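Local atomic coordinates of putative lipoprotein YerB (Bacillus subtilis, PDB entry 2PSB), a protein that is of unknown function, a putative membrane lipoprotein that interacts with PcrA, an interaction not essential for viability or repair of UV-induced lesions. Residues 232-237 with 268-273; 236-241 with 297-302. All coordinates share one frame; numbering follows the deposited sequence.

Contact 1: 232-237 with 268-273; sequences FIVEAS and TDWKQV
Val234 and Trp270 mark the nearest approach of two strand segments, 232-235 and 268-273, whose axes pass 7.8 Å apart at 72°, too far and too steeply inclined for backbone pairing, so side chains make the contact. Trp270 carries most of it. Its CG stands between the backbone N and the carbonyl carbon (chi1 65°), and the indole reaches across to strand 232-235. Val234 CG1 lies over one face of the indole, 3.6 Å from the centroid of the five-membered ring, a CH-pi contact. At the ring edge, Trp270 NE1 donates to Glu235 O at 3.0 Å; the oxygen lies close to the indole plane, while the nitrogen stands above the carbonyl plane and the bond is bent, 144° at the hydrogen. The small Ala236 leaves room for the six-membered ring, its CB 4.2 Å from Trp270 CZ2. Phe232 suits the other end: its CZ meets Trp270 CB at 4.1 Å, and its ring takes Val234 CG2 over its centre, so the two methyls of Val234 each meet a different aromatic ring. An alanine in place of Trp270 would probably leave Glu235 O without this N-H and open a gap beside Val234 CG1. Ile277 also touches Val234 and Trp270, completing an aromatic-aliphatic core between crossing strands of the mixed beta structure of the DUF3048 C-terminal family region.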
ATOM      1  N   PHE A 232      -9.919  -4.041   1.831  1.00 28.30           N
ATOM      2  CA  PHE A 232      -9.884  -5.194   0.965  1.00 28.91           C
ATOM      3  C   PHE A 232      -8.884  -6.224   1.483  1.00 31.31           C
ATOM      4  O   PHE A 232      -7.668  -6.053   1.326  1.00 33.51           O
ATOM      5  CB  PHE A 232      -9.506  -4.722  -0.439  1.00 27.46           C
ATOM      6  CG  PHE A 232      -9.580  -5.790  -1.489  1.00 27.42           C
ATOM      7  CD1 PHE A 232     -10.316  -6.957  -1.280  1.00 24.72           C
ATOM      8  CD2 PHE A 232      -8.949  -5.606  -2.717  1.00 27.60           C
ATOM      9  CE1 PHE A 232     -10.416  -7.916  -2.277  1.00 25.57           C
ATOM     10  CE2 PHE A 232      -9.047  -6.564  -3.721  1.00 28.46           C
ATOM     11  CZ  PHE A 232      -9.786  -7.722  -3.497  1.00 26.72           C
ATOM     12  N   ILE A 233      -9.400  -7.283   2.102  1.00 31.75           N
ATOM     13  CA  ILE A 233      -8.554  -8.332   2.656  1.00 31.80           C
ATOM     14  C   ILE A 233      -8.394  -9.406   1.601  1.00 31.91           C
ATOM     15  O   ILE A 233      -9.371 -10.001   1.165  1.00 30.93           O
ATOM     16  CB  ILE A 233      -9.185  -8.915   3.960  1.00 33.83           C
ATOM     17  CG1 ILE A 233      -9.373  -7.777   4.969  1.00 33.41           C
ATOM     18  CG2 ILE A 233      -8.296 -10.026   4.551  1.00 31.14           C
ATOM     19  CD1 ILE A 233     -10.132  -8.154   6.217  1.00 38.60           C
ATOM     20  N   VAL A 234      -7.151  -9.629   1.182  1.00 32.33           N
ATOM     21  CA  VAL A 234      -6.845 -10.605   0.146  1.00 32.74           C
ATOM     22  C   VAL A 234      -6.051 -11.815   0.645  1.00 34.81           C
ATOM     23  O   VAL A 234      -5.046 -11.663   1.335  1.00 33.77           O
ATOM     24  CB  VAL A 234      -6.086  -9.901  -1.010  1.00 33.09           C
ATOM     25  CG1 VAL A 234      -5.516 -10.909  -1.986  1.00 33.47           C
ATOM     26  CG2 VAL A 234      -7.039  -8.958  -1.740  1.00 33.77           C
ATOM     27  N   GLU A 235      -6.516 -13.015   0.294  1.00 36.33           N
ATOM     28  CA  GLU A 235      -5.846 -14.251   0.697  1.00 35.83           C
ATOM     29  C   GLU A 235      -4.973 -14.759  -0.429  1.00 36.66           C
ATOM     30  O   GLU A 235      -5.467 -15.189  -1.464  1.00 37.38           O
ATOM     31  CB  GLU A 235      -6.858 -15.339   1.061  1.00 36.05           C
ATOM     32  CG  GLU A 235      -6.201 -16.607   1.614  1.00 36.43           C
ATOM     33  CD  GLU A 235      -7.206 -17.636   2.110  1.00 38.48           C
ATOM     34  OE1 GLU A 235      -7.896 -18.265   1.275  1.00 38.75           O
ATOM     35  OE2 GLU A 235      -7.316 -17.811   3.343  1.00 33.97           O
ATOM     36  N   ALA A 236      -3.667 -14.730  -0.209  1.00 38.41           N
ATOM     37  CA  ALA A 236      -2.710 -15.159  -1.219  1.00 38.86           C
ATOM     38  C   ALA A 236      -1.714 -16.156  -0.642  1.00 39.68           C
ATOM     39  O   ALA A 236      -1.299 -16.032   0.509  1.00 39.07           O
ATOM     40  CB  ALA A 236      -1.977 -13.941  -1.766  1.00 35.76           C
ATOM     41  N   SER A 237      -1.323 -17.133  -1.458  1.00 40.19           N
ATOM     42  CA  SER A 237      -0.381 -18.154  -1.027  1.00 42.25           C
ATOM     43  C   SER A 237       1.006 -17.600  -0.770  1.00 43.88           C
ATOM     44  O   SER A 237       1.627 -17.004  -1.653  1.00 45.58           O
ATOM     45  CB  SER A 237      -0.269 -19.261  -2.070  1.00 40.89           C
ATOM     46  OG  SER A 237      -1.533 -19.818  -2.354  1.00 44.44           O
ATOM     47  N   THR A 268     -15.806 -12.464  -0.847  1.00 39.01           N
ATOM     48  CA  THR A 268     -15.473 -12.429  -2.258  1.00 38.59           C
ATOM     49  C   THR A 268     -14.254 -13.239  -2.632  1.00 37.34           C
ATOM     50  O   THR A 268     -13.629 -13.886  -1.794  1.00 36.68           O
ATOM     51  CB  THR A 268     -15.244 -10.973  -2.722  1.00 38.42           C
ATOM     52  OG1 THR A 268     -15.133 -10.940  -4.150  1.00 45.72           O
ATOM     53  CG2 THR A 268     -13.969 -10.414  -2.121  1.00 34.41           C
ATOM     54  N   ASP A 269     -13.953 -13.208  -3.922  1.00 39.08           N
ATOM     55  CA  ASP A 269     -12.788 -13.864  -4.480  1.00 40.18           C
ATOM     56  C   ASP A 269     -12.001 -12.709  -5.065  1.00 39.67           C
ATOM     57  O   ASP A 269     -12.352 -11.545  -4.865  1.00 38.82           O
ATOM     58  CB  ASP A 269     -13.181 -14.835  -5.597  1.00 42.38           C
ATOM     59  CG  ASP A 269     -13.893 -16.069  -5.072  1.00 44.11           C
ATOM     60  OD1 ASP A 269     -13.252 -16.858  -4.346  1.00 45.90           O
ATOM     61  OD2 ASP A 269     -15.088 -16.239  -5.380  1.00 43.63           O
ATOM     62  N   TRP A 270     -10.933 -13.032  -5.776  1.00 40.22           N
ATOM     63  CA  TRP A 270     -10.108 -12.020  -6.416  1.00 39.60           C
ATOM     64  C   TRP A 270      -9.274 -12.663  -7.513  1.00 40.16           C
ATOM     65  O   TRP A 270      -8.786 -13.786  -7.369  1.00 41.66           O
ATOM     66  CB  TRP A 270      -9.186 -11.327  -5.404  1.00 36.85           C
ATOM     67  CG  TRP A 270      -8.150 -12.221  -4.791  1.00 35.50           C
ATOM     68  CD1 TRP A 270      -8.251 -12.911  -3.615  1.00 34.41           C
ATOM     69  CD2 TRP A 270      -6.872 -12.560  -5.344  1.00 34.47           C
ATOM     70  NE1 TRP A 270      -7.121 -13.660  -3.407  1.00 34.41           N
ATOM     71  CE2 TRP A 270      -6.259 -13.466  -4.454  1.00 34.04           C
ATOM     72  CE3 TRP A 270      -6.187 -12.191  -6.510  1.00 33.25           C
ATOM     73  CZ2 TRP A 270      -4.989 -14.010  -4.692  1.00 34.47           C
ATOM     74  CZ3 TRP A 270      -4.922 -12.732  -6.744  1.00 30.35           C
ATOM     75  CH2 TRP A 270      -4.342 -13.633  -5.842  1.00 32.01           C
ATOM     76  N   LYS A 271      -9.144 -11.949  -8.620  1.00 40.51           N
ATOM     77  CA  LYS A 271      -8.353 -12.416  -9.743  1.00 40.70           C
ATOM     78  C   LYS A 271      -7.394 -11.282 -10.054  1.00 40.29           C
ATOM     79  O   LYS A 271      -7.614 -10.137  -9.636  1.00 37.07           O
ATOM     80  CB  LYS A 271      -9.222 -12.653 -10.982  1.00 42.99           C
ATOM     81  CG  LYS A 271     -10.128 -13.879 -10.967  1.00 45.81           C
ATOM     82  CD  LYS A 271     -10.941 -13.926 -12.270  1.00 47.11           C
ATOM     83  CE  LYS A 271     -12.040 -14.997 -12.253  1.00 49.24           C
ATOM     84  NZ  LYS A 271     -11.516 -16.391 -12.274  1.00 48.57           N
ATOM     85  N   GLN A 272      -6.326 -11.599 -10.777  1.00 39.05           N
ATOM     86  CA  GLN A 272      -5.389 -10.574 -11.169  1.00 38.19           C
ATOM     87  C   GLN A 272      -5.802 -10.185 -12.571  1.00 38.42           C
ATOM     88  O   GLN A 272      -5.986 -11.047 -13.423  1.00 40.14           O
ATOM     89  CB  GLN A 272      -3.959 -11.097 -11.198  1.00 38.94           C
ATOM     90  CG  GLN A 272      -2.936  -9.981 -11.363  1.00 41.56           C
ATOM     91  CD  GLN A 272      -1.529 -10.495 -11.602  1.00 43.61           C
ATOM     92  OE1 GLN A 272      -1.119 -10.715 -12.741  1.00 43.90           O
ATOM     93  NE2 GLN A 272      -0.788 -10.701 -10.524  1.00 43.45           N
ATOM     94  N   VAL A 273      -5.977  -8.891 -12.798  1.00 37.11           N
ATOM     95  CA  VAL A 273      -6.346  -8.381 -14.109  1.00 35.36           C
ATOM     96  C   VAL A 273      -5.395  -7.235 -14.416  1.00 34.47           C
ATOM     97  O   VAL A 273      -5.445  -6.181 -13.786  1.00 34.92           O
ATOM     98  CB  VAL A 273      -7.793  -7.869 -14.125  1.00 34.56           C
ATOM     99  CG1 VAL A 273      -8.184  -7.486 -15.535  1.00 32.78           C
ATOM    100  CG2 VAL A 273      -8.728  -8.935 -13.589  1.00 33.00           C
TER

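Contact 2: 236-241 with 297-302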
ATOM      1  N   ALA A 236      -3.667 -14.730  -0.209  1.00 38.41           N
ATOM      2  CA  ALA A 236      -2.710 -15.159  -1.219  1.00 38.86           C
ATOM      3  C   ALA A 236      -1.714 -16.156  -0.642  1.00 39.68           C
ATOM      4  O   ALA A 236      -1.299 -16.032   0.509  1.00 39.07           O
ATOM      5  CB  ALA A 236      -1.977 -13.941  -1.766  1.00 35.76           C
ATOM      6  N   SER A 237      -1.323 -17.133  -1.458  1.00 40.19           N
ATOM      7  CA  SER A 237      -0.381 -18.154  -1.027  1.00 42.25           C
ATOM      8  C   SER A 237       1.006 -17.600  -0.770  1.00 43.88           C
ATOM      9  O   SER A 237       1.627 -17.004  -1.653  1.00 45.58           O
ATOM     10  CB  SER A 237      -0.269 -19.261  -2.070  1.00 40.89           C
ATOM     11  OG  SER A 237      -1.533 -19.818  -2.354  1.00 44.44           O
ATOM     12  N   HIS A 238       1.479 -17.798   0.455  1.00 43.76           N
ATOM     13  CA  HIS A 238       2.806 -17.373   0.853  1.00 45.26           C
ATOM     14  C   HIS A 238       3.641 -18.646   0.763  1.00 48.23           C
ATOM     15  O   HIS A 238       3.238 -19.689   1.282  1.00 47.11           O
ATOM     16  CB  HIS A 238       2.787 -16.837   2.287  1.00 42.70           C
ATOM     17  CG  HIS A 238       2.108 -15.511   2.428  1.00 43.56           C
ATOM     18  ND1 HIS A 238       0.875 -15.239   1.869  1.00 40.49           N
ATOM     19  CD2 HIS A 238       2.491 -14.374   3.058  1.00 42.85           C
ATOM     20  CE1 HIS A 238       0.532 -13.996   2.144  1.00 41.54           C
ATOM     21  NE2 HIS A 238       1.496 -13.446   2.864  1.00 42.58           N
ATOM     22  N   HIS A 239       4.784 -18.566   0.088  1.00 50.35           N
ATOM     23  CA  HIS A 239       5.661 -19.721  -0.085  1.00 52.87           C
ATOM     24  C   HIS A 239       7.119 -19.330   0.117  1.00 54.46           C
ATOM     25  O   HIS A 239       7.514 -18.215  -0.209  1.00 55.08           O
ATOM     26  CB  HIS A 239       5.499 -20.289  -1.494  1.00 54.15           C
ATOM     27  CG  HIS A 239       4.161 -20.912  -1.750  1.00 57.43           C
ATOM     28  ND1 HIS A 239       3.526 -20.831  -2.971  1.00 58.19           N
ATOM     29  CD2 HIS A 239       3.352 -21.652  -0.954  1.00 59.02           C
ATOM     30  CE1 HIS A 239       2.383 -21.491  -2.915  1.00 60.47           C
ATOM     31  NE2 HIS A 239       2.253 -21.999  -1.703  1.00 60.65           N
ATOM     32  N   ILE A 240       7.925 -20.241   0.652  1.00 55.66           N
ATOM     33  CA  ILE A 240       9.337 -19.941   0.839  1.00 56.88           C
ATOM     34  C   ILE A 240      10.036 -20.339  -0.457  1.00 57.92           C
ATOM     35  O   ILE A 240       9.811 -21.426  -0.991  1.00 56.30           O
ATOM     36  CB  ILE A 240       9.952 -20.715   2.034  1.00 58.06           C
ATOM     37  CG1 ILE A 240       9.914 -22.220   1.771  1.00 59.34           C
ATOM     38  CG2 ILE A 240       9.192 -20.382   3.312  1.00 58.22           C
ATOM     39  CD1 ILE A 240      10.640 -23.048   2.827  1.00 59.58           C
ATOM     40  N   ILE A 241      10.867 -19.442  -0.973  1.00 59.25           N
ATOM     41  CA  ILE A 241      11.578 -19.690  -2.218  1.00 60.94           C
ATOM     42  C   ILE A 241      13.052 -19.381  -2.032  1.00 62.69           C
ATOM     43  O   ILE A 241      13.817 -19.298  -2.997  1.00 62.63           O
ATOM     44  CB  ILE A 241      11.000 -18.810  -3.361  1.00 60.97           C
ATOM     45  CG1 ILE A 241      10.906 -17.346  -2.912  1.00 61.14           C
ATOM     46  CG2 ILE A 241       9.606 -19.302  -3.750  1.00 61.19           C
ATOM     47  CD1 ILE A 241      12.227 -16.631  -2.770  1.00 60.87           C
ATOM     48  N   ILE A 297      -3.068  -8.003   2.594  1.00 25.28           N
ATOM     49  CA  ILE A 297      -2.828  -9.331   2.075  1.00 24.08           C
ATOM     50  C   ILE A 297      -2.496 -10.252   3.253  1.00 25.94           C
ATOM     51  O   ILE A 297      -1.649  -9.937   4.099  1.00 23.68           O
ATOM     52  CB  ILE A 297      -1.686  -9.313   1.046  1.00 22.94           C
ATOM     53  CG1 ILE A 297      -2.184  -8.635  -0.237  1.00 18.98           C
ATOM     54  CG2 ILE A 297      -1.194 -10.749   0.764  1.00 21.10           C
ATOM     55  CD1 ILE A 297      -1.068  -8.129  -1.154  1.00 18.97           C
ATOM     56  N   VAL A 298      -3.193 -11.379   3.310  1.00 27.28           N
ATOM     57  CA  VAL A 298      -2.990 -12.352   4.381  1.00 29.53           C
ATOM     58  C   VAL A 298      -2.802 -13.753   3.812  1.00 31.20           C
ATOM     59  O   VAL A 298      -3.336 -14.071   2.754  1.00 31.27           O
ATOM     60  CB  VAL A 298      -4.221 -12.395   5.340  1.00 28.96           C
ATOM     61  CG1 VAL A 298      -4.557 -10.995   5.819  1.00 27.50           C
ATOM     62  CG2 VAL A 298      -5.417 -13.023   4.629  1.00 25.86           C
ATOM     63  N   PRO A 299      -2.023 -14.602   4.496  1.00 32.95           N
ATOM     64  CA  PRO A 299      -1.823 -15.969   4.000  1.00 36.27           C
ATOM     65  C   PRO A 299      -2.989 -16.893   4.381  1.00 37.23           C
ATOM     66  O   PRO A 299      -3.069 -18.020   3.912  1.00 37.91           O
ATOM     67  CB  PRO A 299      -0.498 -16.385   4.637  1.00 37.27           C
ATOM     68  CG  PRO A 299      -0.468 -15.595   5.906  1.00 37.54           C
ATOM     69  CD  PRO A 299      -1.004 -14.248   5.496  1.00 33.86           C
ATOM     70  N   ASP A 300      -3.895 -16.402   5.225  1.00 40.32           N
ATOM     71  CA  ASP A 300      -5.055 -17.177   5.654  1.00 42.27           C
ATOM     72  C   ASP A 300      -6.213 -16.254   6.014  1.00 44.69           C
ATOM     73  O   ASP A 300      -6.151 -15.501   6.984  1.00 44.48           O
ATOM     74  CB  ASP A 300      -4.701 -18.052   6.860  1.00 44.31           C
ATOM     75  CG  ASP A 300      -5.856 -18.944   7.303  1.00 46.15           C
ATOM     76  OD1 ASP A 300      -5.674 -19.694   8.278  1.00 46.75           O
ATOM     77  OD2 ASP A 300      -6.941 -18.898   6.689  1.00 48.03           O
ATOM     78  N   LEU A 301      -7.277 -16.330   5.225  1.00 47.85           N
ATOM     79  CA  LEU A 301      -8.462 -15.506   5.429  1.00 50.40           C
ATOM     80  C   LEU A 301      -8.978 -15.646   6.861  1.00 52.02           C
ATOM     81  O   LEU A 301      -9.861 -14.908   7.293  1.00 53.85           O
ATOM     82  CB  LEU A 301      -9.540 -15.917   4.417  1.00 49.69           C
ATOM     83  CG  LEU A 301     -10.514 -14.858   3.894  1.00 50.88           C
ATOM     84  CD1 LEU A 301     -11.574 -14.593   4.933  1.00 53.69           C
ATOM     85  CD2 LEU A 301      -9.760 -13.581   3.538  1.00 50.68           C
ATOM     86  N   ASP A 302      -8.406 -16.594   7.595  1.00 53.10           N
ATOM     87  CA  ASP A 302      -8.795 -16.850   8.976  1.00 55.11           C
ATOM     88  C   ASP A 302      -8.217 -15.779   9.894  1.00 55.56           C
ATOM     89  O   ASP A 302      -8.691 -15.582  11.013  1.00 55.90           O
ATOM     90  CB  ASP A 302      -8.286 -18.226   9.409  1.00 56.95           C
ATOM     91  CG  ASP A 302      -9.295 -18.985  10.249  1.00 59.02           C
ATOM     92  OD1 ASP A 302      -8.889 -19.978  10.894  1.00 61.80           O
ATOM     93  OD2 ASP A 302     -10.486 -18.599  10.258  1.00 57.01           O
TER
HETATM   94  O   HOH W   1       1.200 -11.098   3.646  1.00 37.10           O
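His238 lays one face of its imidazole against Pro299, whose CB sits 3.5 Å from the ring centroid, offset toward the rim: a CH-pi contact between a flat ring and a rigid one. This is the tight part, with Pro299 CB only 3.3 Å from His238 ND1, although the proline itself is exposed. With CG anti to the carbonyl carbon (chi1 -72°), the imidazole starts on the side of its own backbone N, and ND1 donates to Ala236 O at 2.7 Å. That oxygen lies in the ring plane, which restrains the ring's rotation and fixes the face offered to the proline. Pro299 CA adds a nearly straight C-H...O contact to the same Ala236 O, at 3.5 Å, so this acceptor is gripped from two residues. Behind it, Ala236 N donates to Val298 O at 3.1 Å, nearly along the C=O axis. This bond belongs to the parallel pairing of strands 230-240 and 293-298, in which Val298 bonds to both Val234 and Ala236; the second strand ends there and Pro299 begins the loop. The buried flank is spaced more widely: the CG2 methyl of Ile297, a beta-branched residue well suited to a strand, meets Ala236 CB at 4.1 Å and the ring edge at His238 CE1, 3.9 Å away. Looser still is the NE2 end, where a water lies 2.5 Å from His238 NE2, a short and somewhat doubtful distance, and donates to Ile297 O.

In the fold
From the N-terminal side, both contacts start from strand 230-240, sharing Ala236 and Ser237. Contact 1 closes the shorter loop, 30 residues of strands and turns, when strand 264-273 crosses over 232-237. Contact 2 closes a longer one, 55 residues, when strand 293-298 comes alongside. The two spans overlap without nesting, since 236-241 begins within the first segment of contact 1 and continues past it, while 297-302 follows 268-273. Strand 230-240 is thus tied through side chains to strand 264-273 and through backbone pairing to strand 293-298, which also pairs in parallel with strand 54-59 from the N-terminal part. Val234 O and Val298 N, a probable hydrogen bond, link the two contacts directly.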